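Long-range contact in insecticidal crystal protein Cry7Cal (Bacillus thuringiensis, PDB 5ZI1), which is an insecticidal delta-endotoxin active against locusts that probably binds receptors and forms pores in the gut cells of its target: residues D460-I471 and M512-I522. Sequence-based numbering, arbitrary orientation. Where two conformers were deposited one is given.
Sequences DNKLYPDKITQI and MRLSFSEPQKI
Lys462 and Ser515 form a single parallel beta bridge in the C-terminal beta-sandwich domain of this three-domain delta-endotoxin. It joins 460-471, which runs through a loop into strand 468-472, to 512-522, the turn between strands 508-513 and 521-530 with the strand ends that flank it. Ser515 N donates to Asn461 O, and Leu463 N to Ser515 O at 2.9 Å. The Leu463 side chain then enters the sandwich. Its CB lies 3.8 Å from Gln520 NE2; from CG, Leu463 CD1 leans obliquely on the Phe516 ring, 3.9 Å from Phe516 CD2, with Ile522 CG2 farther along, while Leu463 CD2 turns to Leu514 CD1. Leu514 CD1 also meets Ile471 CD1 at 3.7 Å, and Phe597 of strand 589-599 packs against Leu463, Ile471 and Leu514. Next to them, the methyl CG2 of Ile471 rests against Met512, whose chain is bent at chi3, 4.0 Å from Met512 SD. Asn461 has its CG beside its own backbone N (chi1 -75°), which sends ND2 to Arg513 O; that acceptor lies in the amide plane, and OD1 is taken by Lys475 NZ, so both ends of the buried amide are held. Gln520, bent at chi2 (-75°), stands its amide upright over the Pro465 ring and lowers NE2 onto the ring face, 3.2 Å from Pro465 CD. At the other end, Ser515 OG donates to Asp460 O at 2.7 Å, tilted 22° from the carbonyl plane.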
# COMPACT_ATOMS: atom_id res chain seq x y z
N ASP A 460 -2.43 6.17 16.27
CA ASP A 460 -1.80 6.49 17.55
C ASP A 460 -0.28 6.52 17.52
O ASP A 460 0.31 7.10 18.45
CB ASP A 460 -2.23 5.49 18.63
CG ASP A 460 -3.67 5.65 19.02
OD1 ASP A 460 -4.32 4.63 19.30
OD2 ASP A 460 -4.15 6.80 19.04
N ASN A 461 0.38 5.95 16.52
CA ASN A 461 1.83 5.73 16.58
C ASN A 461 2.20 5.00 17.88
O ASN A 461 3.18 5.33 18.55
CB ASN A 461 2.62 7.03 16.43
CG ASN A 461 2.65 7.51 15.01
OD1 ASN A 461 2.32 6.75 14.09
ND2 ASN A 461 3.02 8.78 14.80
N LYS A 462 1.42 3.99 18.20
CA LYS A 462 1.65 3.19 19.39
C LYS A 462 2.97 2.43 19.30
O LYS A 462 3.28 1.83 18.26
CB LYS A 462 0.49 2.21 19.59
CG LYS A 462 0.61 1.34 20.83
CD LYS A 462 -0.62 0.46 21.03
CE LYS A 462 -0.48 -0.36 22.31
NZ LYS A 462 -1.37 -1.55 22.33
N LEU A 463 3.75 2.47 20.38
CA LEU A 463 4.88 1.57 20.53
C LEU A 463 4.38 0.27 21.14
O LEU A 463 3.60 0.29 22.09
CB LEU A 463 5.98 2.16 21.41
CG LEU A 463 6.64 3.43 20.90
CD1 LEU A 463 7.86 3.73 21.75
CD2 LEU A 463 7.00 3.32 19.42
N TYR A 464 4.81 -0.85 20.57
CA TYR A 464 4.43 -2.14 21.11
C TYR A 464 5.61 -2.70 21.88
O TYR A 464 6.62 -3.07 21.26
CB TYR A 464 3.99 -3.10 20.01
CG TYR A 464 2.82 -2.58 19.19
CD1 TYR A 464 3.05 -1.78 18.09
CD2 TYR A 464 1.50 -2.87 19.54
CE1 TYR A 464 2.01 -1.27 17.34
CE2 TYR A 464 0.43 -2.36 18.79
CZ TYR A 464 0.70 -1.56 17.69
OH TYR A 464 -0.30 -1.04 16.92
N PRO A 465 5.56 -2.75 23.21
CA PRO A 465 6.48 -3.63 23.93
C PRO A 465 6.26 -5.05 23.45
O PRO A 465 5.16 -5.41 22.99
CB PRO A 465 6.08 -3.43 25.40
CG PRO A 465 4.66 -2.96 25.34
CD PRO A 465 4.55 -2.14 24.10
N ASP A 466 7.31 -5.86 23.52
CA ASP A 466 7.34 -7.24 23.06
C ASP A 466 7.27 -7.37 21.54
O ASP A 466 7.12 -8.50 21.03
CB ASP A 466 6.21 -8.08 23.66
CG ASP A 466 6.14 -7.96 25.16
OD1 ASP A 466 6.93 -7.19 25.76
OD2 ASP A 466 5.28 -8.65 25.75
N LYS A 467 7.35 -6.27 20.81
CA LYS A 467 7.27 -6.29 19.35
C LYS A 467 8.21 -5.25 18.78
O LYS A 467 8.51 -4.23 19.42
CB LYS A 467 5.84 -6.02 18.85
CG LYS A 467 4.82 -7.08 19.24
CD LYS A 467 3.46 -6.78 18.66
CE LYS A 467 2.75 -8.06 18.26
NZ LYS A 467 1.54 -8.35 19.08
N ILE A 468 8.67 -5.49 17.56
CA ILE A 468 9.32 -4.44 16.80
C ILE A 468 8.22 -3.57 16.19
O ILE A 468 7.36 -4.07 15.46
CB ILE A 468 10.25 -5.00 15.73
CG1 ILE A 468 11.47 -5.67 16.38
CG2 ILE A 468 10.67 -3.89 14.82
CD1 ILE A 468 12.16 -6.71 15.48
N THR A 469 8.23 -2.29 16.52
CA THR A 469 7.25 -1.37 15.99
C THR A 469 7.90 -0.62 14.85
O THR A 469 8.89 0.09 15.05
CB THR A 469 6.73 -0.41 17.07
OG1 THR A 469 6.38 -1.17 18.23
CG2 THR A 469 5.48 0.30 16.55
N GLN A 470 7.37 -0.80 13.64
CA GLN A 470 7.96 -0.19 12.46
C GLN A 470 7.02 0.93 12.05
O GLN A 470 5.88 0.68 11.62
CB GLN A 470 8.19 -1.21 11.35
CG GLN A 470 8.87 -0.65 10.10
CD GLN A 470 8.83 -1.62 8.93
OE1 GLN A 470 7.78 -1.83 8.33
NE2 GLN A 470 9.98 -2.22 8.61
N ILE A 471 7.49 2.16 12.21
CA ILE A 471 6.70 3.36 12.01
C ILE A 471 7.31 4.11 10.84
O ILE A 471 8.49 4.48 10.90
CB ILE A 471 6.67 4.25 13.26
CG1 ILE A 471 6.16 3.47 14.48
CG2 ILE A 471 5.83 5.48 13.00
CD1 ILE A 471 5.99 4.35 15.73
N MET A 512 7.63 13.76 15.50
CA MET A 512 6.70 12.65 15.54
C MET A 512 6.24 12.49 16.97
O MET A 512 7.04 12.64 17.90
CB MET A 512 7.39 11.39 15.01
CG MET A 512 6.58 10.13 15.04
SD MET A 512 7.59 8.76 14.39
CE MET A 512 7.58 9.09 12.62
N ARG A 513 4.94 12.22 17.17
CA ARG A 513 4.40 11.93 18.49
C ARG A 513 4.17 10.44 18.63
O ARG A 513 3.62 9.81 17.73
CB ARG A 513 3.10 12.69 18.76
CG ARG A 513 3.25 14.19 18.82
CD ARG A 513 2.17 14.89 19.68
NE ARG A 513 2.57 16.27 19.93
CZ ARG A 513 2.26 17.29 19.14
NH1 ARG A 513 1.51 17.09 18.06
NH2 ARG A 513 2.69 18.52 19.43
N LEU A 514 4.57 9.88 19.76
CA LEU A 514 4.42 8.46 20.02
C LEU A 514 3.44 8.25 21.16
O LEU A 514 3.22 9.13 21.98
CB LEU A 514 5.78 7.81 20.35
CG LEU A 514 6.93 7.81 19.33
CD1 LEU A 514 6.53 7.21 17.97
CD2 LEU A 514 7.47 9.20 19.12
N SER A 515 2.83 7.06 21.19
CA SER A 515 1.88 6.67 22.22
C SER A 515 2.41 5.45 22.93
O SER A 515 2.68 4.43 22.28
CB SER A 515 0.49 6.36 21.65
OG SER A 515 -0.12 7.49 21.07
N PHE A 516 2.55 5.53 24.25
CA PHE A 516 2.88 4.37 25.07
C PHE A 516 2.26 4.57 26.44
O PHE A 516 1.95 5.69 26.85
CB PHE A 516 4.40 4.17 25.17
CG PHE A 516 5.18 5.44 25.23
CD1 PHE A 516 5.42 6.06 26.44
CD2 PHE A 516 5.67 6.02 24.07
CE1 PHE A 516 6.15 7.24 26.50
CE2 PHE A 516 6.39 7.20 24.11
CZ PHE A 516 6.64 7.82 25.33
N SER A 517 2.05 3.45 27.15
CA SER A 517 1.51 3.51 28.51
C SER A 517 2.62 3.81 29.51
O SER A 517 2.67 4.90 30.09
CB SER A 517 0.82 2.18 28.87
OG SER A 517 -0.24 1.87 27.98
N GLU A 518 3.52 2.86 29.70
CA GLU A 518 4.67 2.93 30.58
C GLU A 518 5.89 3.47 29.84
O GLU A 518 5.92 3.51 28.60
CB GLU A 518 4.98 1.54 31.14
CG GLU A 518 3.75 0.71 31.46
CD GLU A 518 3.54 0.55 32.95
OE1 GLU A 518 2.45 0.11 33.36
OE2 GLU A 518 4.47 0.85 33.74
N PRO A 519 6.90 3.96 30.57
CA PRO A 519 8.20 4.23 29.95
C PRO A 519 8.70 3.01 29.18
O PRO A 519 8.52 1.87 29.60
CB PRO A 519 9.09 4.55 31.15
CG PRO A 519 8.16 5.21 32.10
CD PRO A 519 6.84 4.48 31.95
N GLN A 520 9.33 3.29 28.04
CA GLN A 520 9.73 2.27 27.08
C GLN A 520 11.25 2.26 26.94
O GLN A 520 11.87 3.30 26.68
CB GLN A 520 9.08 2.53 25.72
CG GLN A 520 7.58 2.31 25.71
CD GLN A 520 7.22 0.83 25.70
OE1 GLN A 520 7.80 0.03 26.44
NE2 GLN A 520 6.26 0.46 24.85
N LYS A 521 11.84 1.08 27.12
CA LYS A 521 13.28 0.89 26.96
C LYS A 521 13.52 0.42 25.52
O LYS A 521 13.18 -0.72 25.17
CB LYS A 521 13.81 -0.12 27.98
N ILE A 522 14.11 1.29 24.70
CA ILE A 522 14.09 1.15 23.25
C ILE A 522 15.50 1.13 22.66
O ILE A 522 16.47 1.64 23.24
CB ILE A 522 13.28 2.27 22.58
CG1 ILE A 522 13.83 3.65 23.03
CG2 ILE A 522 11.75 2.08 22.84
CD1 ILE A 522 13.25 4.85 22.28